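Exopolysaccharide biosynthesis protein (Pantoea stewartii subsp. stewartii DC283, PDB 6TGF) modifies the glycan (exopolysaccharide) biofilm of Pantoea stewartii, probably as a hydrolase, and has a bacteriophage tailspike-like parallel beta-helix fold. Local coordinates at the interface of chains A and B. Numbering follows the deposited sequence. Chains: chain A/B, Exopolysaccharide biosynthesis protein.

The interface of chains A and B. Residues chain A 566, 568-570, 573, 638; chain B 556, 596-599.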
# COMPACT_ATOMS: atom_id res chain seq x y z
N GLN A 566 -8.89 35.50 -31.11
CA GLN A 566 -9.31 36.52 -32.10
C GLN A 566 -9.47 35.88 -33.48
O GLN A 566 -8.96 34.76 -33.69
CB GLN A 566 -8.28 37.66 -32.16
CG GLN A 566 -7.00 37.29 -32.89
CD GLN A 566 -5.97 38.39 -32.81
OE1 GLN A 566 -5.27 38.54 -31.81
NE2 GLN A 566 -5.86 39.17 -33.88
N GLN A 568 -8.45 36.64 -37.57
CA GLN A 568 -7.23 37.18 -38.24
C GLN A 568 -5.98 36.73 -37.48
O GLN A 568 -6.00 36.76 -36.23
CB GLN A 568 -7.25 38.71 -38.34
CG GLN A 568 -8.50 39.28 -38.99
CD GLN A 568 -8.74 38.71 -40.37
OE1 GLN A 568 -9.74 38.06 -40.63
NE2 GLN A 568 -7.79 38.93 -41.26
N PHE A 569 -4.94 36.33 -38.21
CA PHE A 569 -3.59 36.00 -37.68
C PHE A 569 -2.52 36.53 -38.64
O PHE A 569 -1.40 35.98 -38.64
CB PHE A 569 -3.48 34.49 -37.47
CG PHE A 569 -3.86 33.65 -38.66
CD1 PHE A 569 -2.93 33.35 -39.65
CD2 PHE A 569 -5.15 33.17 -38.81
CE1 PHE A 569 -3.29 32.59 -40.75
CE2 PHE A 569 -5.50 32.40 -39.90
CZ PHE A 569 -4.57 32.11 -40.88
N ASN A 570 -2.84 37.57 -39.41
CA ASN A 570 -1.94 38.19 -40.42
C ASN A 570 -1.15 39.32 -39.75
O ASN A 570 -1.71 39.98 -38.85
CB ASN A 570 -2.70 38.68 -41.65
CG ASN A 570 -3.89 39.56 -41.33
OD1 ASN A 570 -4.88 39.09 -40.78
ND2 ASN A 570 -3.80 40.83 -41.67
N THR A 573 -0.27 44.52 -37.60
CA THR A 573 -1.22 45.09 -36.61
C THR A 573 -0.63 46.36 -35.99
O THR A 573 -1.42 47.17 -35.46
CB THR A 573 -1.61 44.08 -35.53
OG1 THR A 573 -0.43 43.61 -34.89
CG2 THR A 573 -2.41 42.92 -36.07
N PRO A 638 -8.08 31.08 -36.02
CA PRO A 638 -7.14 29.96 -36.03
C PRO A 638 -7.25 29.05 -34.79
O PRO A 638 -7.06 27.86 -34.93
CB PRO A 638 -5.78 30.66 -36.08
CG PRO A 638 -6.01 31.95 -35.33
CD PRO A 638 -7.43 32.35 -35.68
N GLY B 556 -1.27 31.53 -35.17
CA GLY B 556 -2.57 32.08 -34.75
C GLY B 556 -2.85 31.86 -33.27
O GLY B 556 -3.92 32.31 -32.81
N GLN B 596 -0.33 37.37 -30.02
CA GLN B 596 -0.73 36.31 -30.98
C GLN B 596 0.44 36.01 -31.92
O GLN B 596 1.01 36.98 -32.46
CB GLN B 596 -1.97 36.73 -31.79
CG GLN B 596 -2.59 35.58 -32.57
CD GLN B 596 -3.57 36.03 -33.62
OE1 GLN B 596 -3.43 37.09 -34.23
NE2 GLN B 596 -4.59 35.22 -33.85
N ARG B 597 0.77 34.73 -32.11
CA ARG B 597 1.70 34.28 -33.17
C ARG B 597 1.02 34.51 -34.53
O ARG B 597 -0.07 33.94 -34.74
CB ARG B 597 2.09 32.81 -33.00
CG ARG B 597 3.07 32.31 -34.06
CD ARG B 597 3.42 30.84 -33.95
NE ARG B 597 3.92 30.32 -35.22
CZ ARG B 597 4.33 29.08 -35.43
NH1 ARG B 597 4.33 28.19 -34.44
NH2 ARG B 597 4.76 28.72 -36.63
N LYS B 598 1.63 35.33 -35.39
CA LYS B 598 1.12 35.66 -36.74
C LYS B 598 1.66 34.63 -37.74
O LYS B 598 2.28 33.65 -37.29
CB LYS B 598 1.52 37.10 -37.12
CG LYS B 598 1.14 38.16 -36.10
CD LYS B 598 -0.34 38.21 -35.78
CE LYS B 598 -0.72 39.37 -34.88
NZ LYS B 598 -2.18 39.44 -34.68
N LYS B 599 1.43 34.84 -39.04
CA LYS B 599 1.97 33.99 -40.13
C LYS B 599 3.50 33.93 -39.99
O LYS B 599 4.06 32.83 -40.14
CB LYS B 599 1.55 34.54 -41.51
CG LYS B 599 0.05 34.65 -41.73
CD LYS B 599 -0.37 34.68 -43.19
CE LYS B 599 0.22 35.83 -43.98
NZ LYS B 599 -0.24 37.15 -43.49
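In the deposited three-chain assembly, which resembles a tailspike trimer, the loop that follows strand 558-564 in chain A meets the end of strand 589-597 in chain B, with A:Gln566 and B:Gln596 facing each other tip to tip. Their terminal amides lie stacked, the planes 22° apart, and CD of A:Gln566 sits 3.5 Å from CD of B:Gln596. The B:Gln596 side chain leaves with CG anti to the backbone N (chi1 -168°) and runs on extended, which carries its amide across to chain A. Each end of that amide is held. Its NE2 donates to the backbone carbonyl O of A:Gln568 at 3.2 Å, with the acceptor lying in the amide plane. The same nitrogen also bonds the carbonyl O of B:Gly556, approaching above the plane of that carbonyl. At the other end, the amine NZ of B:Lys598 comes in the carbonyl plane to OE1 of B:Gln596, 2.7 Å away. These bonds, drawn from both chains, would fix the rotation of the amide, and the nearby lysine amine, if charged, may polarise its carbonyl. The B:Lys598 chain bends at chi2 (-57°) to return to this oxygen, and its tip also touches the methyl CG2 of A:Thr573. A:Phe569 lays CB against CA of B:Gly556, beside CG of A:Pro638, while its ring carbons CD1 and CE1 meet CG of B:Lys599, whose side chain crosses at about a right angle. A weak backbone bond, 3.1 Å from N of B:Lys599 to O of A:Phe569, joins the two loops. Within chain A, NE2 of A:Gln568 donates to the side-chain oxygen OD1 of A:Asn570 at 3.0 Å, and CB of that asparagine lies 3.4 Å from NZ of B:Lys599.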